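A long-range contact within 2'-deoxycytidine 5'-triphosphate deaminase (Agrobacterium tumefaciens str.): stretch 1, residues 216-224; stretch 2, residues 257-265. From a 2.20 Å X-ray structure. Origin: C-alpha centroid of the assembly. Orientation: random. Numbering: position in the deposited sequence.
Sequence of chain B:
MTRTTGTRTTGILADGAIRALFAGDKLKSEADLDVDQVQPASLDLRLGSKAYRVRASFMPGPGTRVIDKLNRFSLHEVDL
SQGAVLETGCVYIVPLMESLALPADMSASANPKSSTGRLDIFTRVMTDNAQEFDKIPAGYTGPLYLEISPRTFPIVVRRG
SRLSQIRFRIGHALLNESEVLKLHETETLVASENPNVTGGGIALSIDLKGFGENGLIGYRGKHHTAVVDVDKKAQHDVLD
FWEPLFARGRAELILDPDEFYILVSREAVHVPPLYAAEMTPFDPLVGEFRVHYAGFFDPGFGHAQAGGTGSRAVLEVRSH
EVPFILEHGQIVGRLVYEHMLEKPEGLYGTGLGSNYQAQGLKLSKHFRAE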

# COMPACT_ATOMS: atom_id res chain seq x y z
N LEU B 216 17.93 10.51 20.49
CA LEU B 216 17.70 9.38 19.58
C LEU B 216 17.02 8.17 20.24
O LEU B 216 17.52 7.67 21.26
CB LEU B 216 19.06 8.92 18.95
CG LEU B 216 19.06 7.73 17.97
CD1 LEU B 216 18.47 8.11 16.62
CD2 LEU B 216 20.46 7.11 17.81
N ILE B 217 15.90 7.72 19.66
CA ILE B 217 15.16 6.56 20.18
C ILE B 217 15.38 5.29 19.33
O ILE B 217 15.25 4.18 19.80
CB ILE B 217 13.58 6.79 20.41
CG1 ILE B 217 12.84 6.96 19.11
CG2 ILE B 217 13.21 7.92 21.41
CD1 ILE B 217 11.35 7.39 19.37
N GLY B 218 15.71 5.47 18.06
CA GLY B 218 15.80 4.37 17.14
C GLY B 218 15.62 4.78 15.69
O GLY B 218 15.81 5.92 15.30
N TYR B 219 15.28 3.81 14.87
CA TYR B 219 15.27 3.99 13.43
C TYR B 219 13.98 3.44 12.85
O TYR B 219 13.43 2.50 13.36
CB TYR B 219 16.51 3.33 12.80
CG TYR B 219 17.82 3.98 13.23
CD1 TYR B 219 18.32 5.09 12.56
CD2 TYR B 219 18.52 3.50 14.32
CE1 TYR B 219 19.50 5.68 12.95
CE2 TYR B 219 19.71 4.08 14.74
CZ TYR B 219 20.20 5.16 14.05
OH TYR B 219 21.36 5.74 14.45
N ARG B 220 13.52 4.09 11.78
CA ARG B 220 12.52 3.59 10.87
C ARG B 220 13.16 3.31 9.48
O ARG B 220 13.98 4.08 8.98
CB ARG B 220 11.41 4.62 10.80
CG ARG B 220 10.27 4.28 9.94
CD ARG B 220 9.12 5.20 10.22
NE ARG B 220 9.51 6.58 10.00
CZ ARG B 220 8.98 7.65 10.63
NH1 ARG B 220 8.03 7.52 11.55
NH2 ARG B 220 9.43 8.87 10.33
N GLY B 221 12.83 2.17 8.89
CA GLY B 221 13.27 1.85 7.53
C GLY B 221 12.72 2.78 6.44
O GLY B 221 11.59 3.23 6.52
N LYS B 222 13.55 3.07 5.46
CA LYS B 222 13.18 3.90 4.31
C LYS B 222 12.69 3.05 3.11
O LYS B 222 12.86 1.84 3.09
CB LYS B 222 14.35 4.78 3.89
CG LYS B 222 14.73 5.88 4.85
CD LYS B 222 15.86 6.75 4.26
CE LYS B 222 16.01 8.08 5.02
NZ LYS B 222 17.01 9.02 4.38
N HIS B 223 12.07 3.70 2.12
CA HIS B 223 11.51 3.00 0.96
C HIS B 223 12.22 3.39 -0.34
O HIS B 223 12.90 4.38 -0.43
CB HIS B 223 10.02 3.23 0.89
CG HIS B 223 9.30 2.82 2.14
ND1 HIS B 223 8.72 3.72 3.00
CD2 HIS B 223 9.10 1.59 2.69
CE1 HIS B 223 8.18 3.07 4.01
NE2 HIS B 223 8.40 1.78 3.85
N HIS B 224 12.13 2.57 -1.34
CA HIS B 224 12.87 2.86 -2.60
C HIS B 224 14.39 3.12 -2.45
O HIS B 224 15.00 3.91 -3.21
CB HIS B 224 12.18 4.00 -3.36
CG HIS B 224 10.74 3.70 -3.66
ND1 HIS B 224 10.36 2.90 -4.72
CD2 HIS B 224 9.61 4.05 -3.02
CE1 HIS B 224 9.04 2.80 -4.73
NE2 HIS B 224 8.56 3.49 -3.71
N PRO B 257 1.56 0.65 10.92
CA PRO B 257 1.69 -0.79 10.67
C PRO B 257 2.50 -1.15 9.40
O PRO B 257 3.03 -2.26 9.33
CB PRO B 257 0.22 -1.30 10.58
CG PRO B 257 -0.64 -0.15 10.87
CD PRO B 257 0.16 1.11 10.74
N ASP B 258 2.58 -0.24 8.43
CA ASP B 258 3.42 -0.46 7.22
C ASP B 258 4.93 -0.21 7.45
O ASP B 258 5.73 -0.52 6.59
CB ASP B 258 2.96 0.43 6.05
CG ASP B 258 1.45 0.31 5.74
OD1 ASP B 258 0.80 1.40 5.56
OD2 ASP B 258 0.91 -0.84 5.68
N GLU B 259 5.31 0.35 8.58
CA GLU B 259 6.68 0.66 8.85
C GLU B 259 7.39 -0.40 9.71
O GLU B 259 6.79 -1.25 10.32
CB GLU B 259 6.78 2.03 9.49
CG GLU B 259 6.17 3.20 8.69
CD GLU B 259 6.89 3.52 7.39
OE1 GLU B 259 8.15 3.55 7.35
OE2 GLU B 259 6.20 3.79 6.39
N PHE B 260 8.71 -0.36 9.73
CA PHE B 260 9.42 -1.14 10.74
C PHE B 260 10.38 -0.25 11.49
O PHE B 260 10.90 0.70 10.95
CB PHE B 260 10.02 -2.42 10.13
CG PHE B 260 11.47 -2.38 9.85
CD1 PHE B 260 12.34 -3.10 10.66
CD2 PHE B 260 11.96 -1.70 8.75
CE1 PHE B 260 13.67 -3.08 10.43
CE2 PHE B 260 13.31 -1.69 8.48
CZ PHE B 260 14.18 -2.38 9.31
N TYR B 261 10.52 -0.55 12.76
CA TYR B 261 11.18 0.29 13.72
C TYR B 261 12.29 -0.51 14.42
O TYR B 261 12.07 -1.63 14.85
CB TYR B 261 10.18 0.83 14.76
CG TYR B 261 9.07 1.71 14.21
CD1 TYR B 261 9.20 3.09 14.18
CD2 TYR B 261 7.93 1.16 13.68
CE1 TYR B 261 8.22 3.89 13.64
CE2 TYR B 261 6.94 1.95 13.15
CZ TYR B 261 7.08 3.35 13.13
OH TYR B 261 6.04 4.18 12.60
N ILE B 262 13.48 0.07 14.52
CA ILE B 262 14.55 -0.52 15.32
C ILE B 262 14.63 0.30 16.59
O ILE B 262 14.93 1.49 16.58
CB ILE B 262 15.94 -0.53 14.60
CG1 ILE B 262 15.90 -1.37 13.33
CG2 ILE B 262 17.02 -1.05 15.52
CD1 ILE B 262 17.06 -1.10 12.39
N LEU B 263 14.35 -0.38 17.70
CA LEU B 263 14.21 0.24 18.99
C LEU B 263 15.02 -0.50 20.04
O LEU B 263 15.58 -1.58 19.78
CB LEU B 263 12.72 0.31 19.37
CG LEU B 263 11.80 1.14 18.48
CD1 LEU B 263 10.36 0.87 18.87
CD2 LEU B 263 12.14 2.63 18.54
N VAL B 264 15.11 0.10 21.22
CA VAL B 264 15.95 -0.42 22.30
C VAL B 264 15.20 -0.66 23.64
O VAL B 264 14.34 0.11 24.05
CB VAL B 264 17.32 0.41 22.44
CG1 VAL B 264 17.17 1.82 21.97
CG2 VAL B 264 17.89 0.34 23.84
N SER B 265 15.54 -1.77 24.27
CA SER B 265 15.09 -2.11 25.61
C SER B 265 15.61 -1.16 26.71
O SER B 265 16.73 -0.67 26.63
CB SER B 265 15.48 -3.56 25.95
OG SER B 265 16.84 -3.71 26.30
O HOH W 1 13.95 2.64 21.65
O HOH W 2 9.77 1.40 7.50

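This contact is a short antiparallel pairing of two strand edges, in which three backbone hydrogen bonds set the register and two waters stand in where direct bonding stops. At its centre Tyr219 and Ile262 form a hydrogen-bonded pair, each serving the other: Tyr219 N donates to Ile262 O at 2.9 Å, and Ile262 N to Tyr219 O at 2.7 Å. One step on, Gly221 N donates to Phe260 O at 3.2 Å, leaving Arg220 and Tyr261 as the intervening non-hydrogen-bonded pair. CA-H...O contacts fill in between, among them Arg220 CA to Phe260 O at 3.3 Å.

At the ends of the ladder water replaces direct bonds. Water 1 donates to Ile217 O (2.7 Å) and accepts from Val264 N (2.8 Å). Water 2 supplies the second link of the Gly221 and Phe260 pair, donating to Gly221 O (2.8 Å) and to Glu259 OE1 (2.7 Å), and accepting from Phe260 N (3.0 Å).

The two glycines illustrate how close packing can depend on an absent side chain. At Gly218, a CB would lie 2.1 Å from Ile262 O, and the backbone angles by themselves call for glycine; at Gly221, a CB would come within 2.5 Å of Phe260 CE2.

Side chains sort by face. Tyr219 and Ile262 share one, their CB atoms 4.3 Å apart in a buried, apolar setting, while the tyrosine ring leads away and its hydroxyl bonds elsewhere in the structure. On the other face, the aliphatic part of Arg220 packs against the Tyr261 ring, with Arg220 CD 3.8 Å from Tyr261 CE1. Such a chain suits a partly exposed position, packing through its methylenes while its guanidinium makes hydrogen bonds elsewhere in the structure. Glu259 lies nearby, but Arg220 NE and Glu259 OE1 are 4.2 Å apart, too far for a salt bridge. At the exposed margin, His223 turns its ring edge to Glu259, His223 CE1 lying 3.2 Å from Glu259 OE2.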